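Long-range contact in DNA repair protein RAD7 (Saccharomyces cerevisiae, PDB 5ZB2), which acts in the global genome repair complex, promoting nucleotide excision repair of damage in nontranscribed DNA, and binds Elc1: residues 193-203 against 221-230. Residues are numbered along the deposited sequence; the frame is centred on the assembly and turned at random.
Sequences ISNYALLPQYL and DVNDEIIINL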
loop_
_atom_site.group_PDB
_atom_site.type_symbol
_atom_site.label_atom_id
_atom_site.label_comp_id
_atom_site.label_asym_id
_atom_site.label_seq_id
_atom_site.Cartn_x
_atom_site.Cartn_y
_atom_site.Cartn_z
ATOM N N ILE A 193 -6.346 -21.589 -22.856
ATOM C CA ILE A 193 -6.661 -22.884 -22.270
ATOM C C ILE A 193 -7.060 -23.842 -23.382
ATOM O O ILE A 193 -7.921 -23.525 -24.211
ATOM C CB ILE A 193 -7.780 -22.754 -21.223
ATOM C CG1 ILE A 193 -7.309 -21.923 -20.020
ATOM C CG2 ILE A 193 -8.274 -24.127 -20.768
ATOM C CD1 ILE A 193 -6.137 -22.512 -19.241
ATOM N N SER A 194 -6.426 -25.014 -23.404
ATOM C CA SER A 194 -6.807 -26.080 -24.325
ATOM C C SER A 194 -6.884 -27.455 -23.680
ATOM O O SER A 194 -7.485 -28.353 -24.280
ATOM C CB SER A 194 -5.823 -26.153 -25.499
ATOM O OG SER A 194 -4.585 -26.686 -25.070
ATOM N N ASN A 195 -6.319 -27.653 -22.491
ATOM C CA ASN A 195 -6.249 -28.973 -21.861
ATOM C C ASN A 195 -7.464 -29.259 -20.981
ATOM O O ASN A 195 -7.339 -29.664 -19.823
ATOM C CB ASN A 195 -4.959 -29.092 -21.057
ATOM C CG ASN A 195 -3.725 -29.066 -21.931
ATOM O OD1 ASN A 195 -3.807 -28.803 -23.133
ATOM N ND2 ASN A 195 -2.570 -29.338 -21.334
ATOM N N TYR A 196 -8.661 -29.066 -21.538
ATOM C CA TYR A 196 -9.877 -29.423 -20.819
ATOM C C TYR A 196 -9.943 -30.916 -20.525
ATOM O O TYR A 196 -10.687 -31.333 -19.630
ATOM C CB TYR A 196 -11.106 -28.991 -21.620
ATOM C CG TYR A 196 -11.212 -27.494 -21.805
ATOM C CD1 TYR A 196 -11.805 -26.694 -20.836
ATOM C CD2 TYR A 196 -10.725 -26.882 -22.950
ATOM C CE1 TYR A 196 -11.907 -25.320 -21.004
ATOM C CE2 TYR A 196 -10.819 -25.513 -23.128
ATOM C CZ TYR A 196 -11.413 -24.737 -22.152
ATOM O OH TYR A 196 -11.502 -23.375 -22.336
ATOM N N ALA A 197 -9.168 -31.722 -21.251
ATOM C CA ALA A 197 -9.162 -33.165 -21.054
ATOM C C ALA A 197 -8.599 -33.575 -19.698
ATOM O O ALA A 197 -8.791 -34.723 -19.288
ATOM C CB ALA A 197 -8.358 -33.831 -22.170
ATOM N N LEU A 198 -7.903 -32.677 -18.999
ATOM C CA LEU A 198 -7.359 -33.012 -17.687
ATOM C C LEU A 198 -8.413 -32.991 -16.587
ATOM O O LEU A 198 -8.170 -33.548 -15.510
ATOM C CB LEU A 198 -6.230 -32.044 -17.315
ATOM C CG LEU A 198 -4.997 -32.038 -18.220
ATOM C CD1 LEU A 198 -4.040 -30.930 -17.811
ATOM C CD2 LEU A 198 -4.291 -33.386 -18.192
ATOM N N LEU A 199 -9.568 -32.366 -16.823
ATOM C CA LEU A 199 -10.553 -32.217 -15.752
ATOM C C LEU A 199 -11.037 -33.556 -15.209
ATOM O O LEU A 199 -11.106 -33.705 -13.978
ATOM C CB LEU A 199 -11.726 -31.356 -16.236
ATOM C CG LEU A 199 -11.414 -29.918 -16.696
ATOM C CD1 LEU A 199 -12.703 -29.148 -16.961
ATOM C CD2 LEU A 199 -10.551 -29.161 -15.697
ATOM N N PRO A 200 -11.384 -34.553 -16.030
ATOM C CA PRO A 200 -11.859 -35.824 -15.451
ATOM C C PRO A 200 -10.839 -36.501 -14.551
ATOM O O PRO A 200 -11.230 -37.227 -13.630
ATOM C CB PRO A 200 -12.181 -36.681 -16.687
ATOM C CG PRO A 200 -12.363 -35.714 -17.799
ATOM C CD PRO A 200 -11.436 -34.570 -17.502
ATOM N N GLN A 201 -9.542 -36.275 -14.778
ATOM C CA GLN A 201 -8.520 -36.905 -13.945
ATOM C C GLN A 201 -8.521 -36.342 -12.529
ATOM O O GLN A 201 -8.371 -37.094 -11.558
ATOM C CB GLN A 201 -7.137 -36.713 -14.567
ATOM C CG GLN A 201 -6.992 -37.243 -15.976
ATOM C CD GLN A 201 -5.557 -37.201 -16.458
ATOM O OE1 GLN A 201 -4.619 -37.215 -15.657
ATOM N NE2 GLN A 201 -5.376 -37.143 -17.770
ATOM N N TYR A 202 -8.676 -35.025 -12.389
ATOM C CA TYR A 202 -8.387 -34.357 -11.127
ATOM C C TYR A 202 -9.619 -34.013 -10.305
ATOM O O TYR A 202 -9.500 -33.861 -9.085
ATOM C CB TYR A 202 -7.599 -33.069 -11.385
ATOM C CG TYR A 202 -6.163 -33.301 -11.789
ATOM C CD1 TYR A 202 -5.168 -33.452 -10.831
ATOM C CD2 TYR A 202 -5.796 -33.351 -13.127
ATOM C CE1 TYR A 202 -3.856 -33.658 -11.191
ATOM C CE2 TYR A 202 -4.481 -33.558 -13.496
ATOM C CZ TYR A 202 -3.515 -33.709 -12.523
ATOM O OH TYR A 202 -2.202 -33.911 -12.879
ATOM N N LEU A 203 -10.787 -33.874 -10.928
ATOM C CA LEU A 203 -11.988 -33.432 -10.218
ATOM C C LEU A 203 -12.681 -34.661 -9.638
ATOM O O LEU A 203 -13.692 -35.146 -10.147
ATOM C CB LEU A 203 -12.903 -32.650 -11.152
ATOM C CG LEU A 203 -12.317 -31.386 -11.783
ATOM C CD1 LEU A 203 -13.364 -30.705 -12.648
ATOM C CD2 LEU A 203 -11.799 -30.425 -10.719
ATOM N N ASP A 221 -11.554 -28.474 -28.449
ATOM C CA ASP A 221 -10.926 -28.837 -27.182
ATOM C C ASP A 221 -11.939 -29.173 -26.091
ATOM O O ASP A 221 -11.542 -29.698 -25.045
ATOM C CB ASP A 221 -10.015 -27.700 -26.707
ATOM C CG ASP A 221 -8.813 -27.490 -27.619
ATOM O OD1 ASP A 221 -8.429 -28.437 -28.337
ATOM O OD2 ASP A 221 -8.249 -26.377 -27.612
ATOM N N VAL A 222 -13.215 -28.877 -26.299
ATOM C CA VAL A 222 -14.290 -29.283 -25.391
ATOM C C VAL A 222 -15.218 -30.176 -26.206
ATOM O O VAL A 222 -16.202 -29.708 -26.785
ATOM C CB VAL A 222 -15.039 -28.085 -24.801
ATOM C CG1 VAL A 222 -16.219 -28.550 -23.942
ATOM C CG2 VAL A 222 -14.093 -27.204 -23.990
ATOM N N ASN A 223 -14.914 -31.471 -26.265
ATOM C CA ASN A 223 -15.637 -32.399 -27.121
ATOM C C ASN A 223 -16.488 -33.348 -26.285
ATOM O O ASN A 223 -16.392 -33.393 -25.056
ATOM C CB ASN A 223 -14.667 -33.186 -28.016
ATOM C CG ASN A 223 -13.607 -33.928 -27.227
ATOM O OD1 ASN A 223 -13.842 -34.379 -26.108
ATOM N ND2 ASN A 223 -12.428 -34.060 -27.815
ATOM N N ASP A 224 -17.335 -34.110 -26.984
ATOM C CA ASP A 224 -18.248 -35.033 -26.319
ATOM C C ASP A 224 -17.504 -35.956 -25.367
ATOM O O ASP A 224 -17.921 -36.154 -24.221
ATOM C CB ASP A 224 -19.012 -35.855 -27.359
ATOM C CG ASP A 224 -19.919 -35.010 -28.219
ATOM O OD1 ASP A 224 -20.643 -34.157 -27.661
ATOM O OD2 ASP A 224 -19.912 -35.199 -29.452
ATOM N N GLU A 225 -16.393 -36.532 -25.833
ATOM C CA GLU A 225 -15.671 -37.517 -25.032
ATOM C C GLU A 225 -15.262 -36.944 -23.680
ATOM O O GLU A 225 -15.385 -37.617 -22.649
ATOM C CB GLU A 225 -14.443 -38.011 -25.799
ATOM C CG GLU A 225 -13.814 -39.270 -25.222
ATOM C CD GLU A 225 -12.612 -39.747 -26.018
ATOM O OE1 GLU A 225 -11.600 -40.129 -25.394
ATOM O OE2 GLU A 225 -12.679 -39.740 -27.267
ATOM N N ILE A 226 -14.773 -35.702 -23.662
ATOM C CA ILE A 226 -14.320 -35.100 -22.409
ATOM C C ILE A 226 -15.496 -34.869 -21.467
ATOM O O ILE A 226 -15.404 -35.133 -20.263
ATOM C CB ILE A 226 -13.555 -33.794 -22.695
ATOM C CG1 ILE A 226 -12.244 -34.107 -23.425
ATOM C CG2 ILE A 226 -13.280 -33.028 -21.400
ATOM C CD1 ILE A 226 -11.504 -32.892 -23.935
ATOM N N ILE A 227 -16.614 -34.363 -21.993
ATOM C CA ILE A 227 -17.751 -34.050 -21.133
ATOM C C ILE A 227 -18.404 -35.324 -20.612
ATOM O O ILE A 227 -18.897 -35.354 -19.477
ATOM C CB ILE A 227 -18.763 -33.171 -21.888
ATOM C CG1 ILE A 227 -18.110 -31.849 -22.309
ATOM C CG2 ILE A 227 -20.014 -32.926 -21.039
ATOM C CD1 ILE A 227 -17.526 -31.027 -21.160
ATOM N N ILE A 228 -18.428 -36.387 -21.419
ATOM C CA ILE A 228 -18.979 -37.657 -20.953
ATOM C C ILE A 228 -18.146 -38.196 -19.799
ATOM O O ILE A 228 -18.677 -38.545 -18.739
ATOM C CB ILE A 228 -19.064 -38.664 -22.112
ATOM C CG1 ILE A 228 -20.109 -38.196 -23.126
ATOM C CG2 ILE A 228 -19.412 -40.067 -21.594
ATOM C CD1 ILE A 228 -20.044 -38.919 -24.453
ATOM N N ASN A 229 -16.826 -38.267 -19.986
ATOM C CA ASN A 229 -15.955 -38.749 -18.917
ATOM C C ASN A 229 -16.103 -37.897 -17.664
ATOM O O ASN A 229 -16.120 -38.420 -16.544
ATOM C CB ASN A 229 -14.503 -38.765 -19.393
ATOM C CG ASN A 229 -14.258 -39.813 -20.464
ATOM O OD1 ASN A 229 -15.080 -40.706 -20.665
ATOM N ND2 ASN A 229 -13.129 -39.713 -21.153
ATOM N N LEU A 230 -16.228 -36.579 -17.833
ATOM C CA LEU A 230 -16.415 -35.707 -16.679
ATOM C C LEU A 230 -17.743 -35.993 -15.985
ATOM O O LEU A 230 -17.808 -36.060 -14.752
ATOM C CB LEU A 230 -16.334 -34.247 -17.119
ATOM C CG LEU A 230 -16.164 -33.186 -16.035
ATOM C CD1 LEU A 230 -14.914 -33.433 -15.206
ATOM C CD2 LEU A 230 -16.108 -31.817 -16.691
HETATM O O HOH W 1 -9.093 -23.971 -26.794
HETATM O O HOH W 2 -9.023 -30.883 -24.387
#
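Y196 and V222 meet in the leucine-rich-repeat solenoid where the short helix 199-202 and the turn before it lie beside the first turns of helix 224-234. V222 CG2 sits 3.6 Å from the centroid of the Y196 ring and 14° off its normal, which defines a CH-pi contact over the face. V222 chi1 of 176° sets CG1 anti to the backbone N and turns CG2 anti to the carbonyl carbon, onto the ring. I193 CG2 lies against the opposite face, nearer the rim, so the ring is held between two aliphatic groups, with I213 of strand 210-214 also touching it. With an alanine at Y196, the ring between I193 and V222 is lost, and the V222 methyl would probably be left without its aromatic partner. Further along, the packing is also apolar: I226 CD1 reaches A197 CB at 3.7 Å, L230 CD1 lies 3.9 Å from L199 CB and 4.0 Å from L203 CD1, and P200 CG faces L230 CB; L230 also touches L211 of strand 210-214. The looser side begins at exposed N229, whose CB is 4.1 Å from P200 CG. At the loop end, the polar links between the segments run through water: one molecule lies between I193 O and D221 OD2, and a second donates to S194 O and, at 2.9 Å, to D221 O, while accepting a weak bond from A197 N at 3.2 Å.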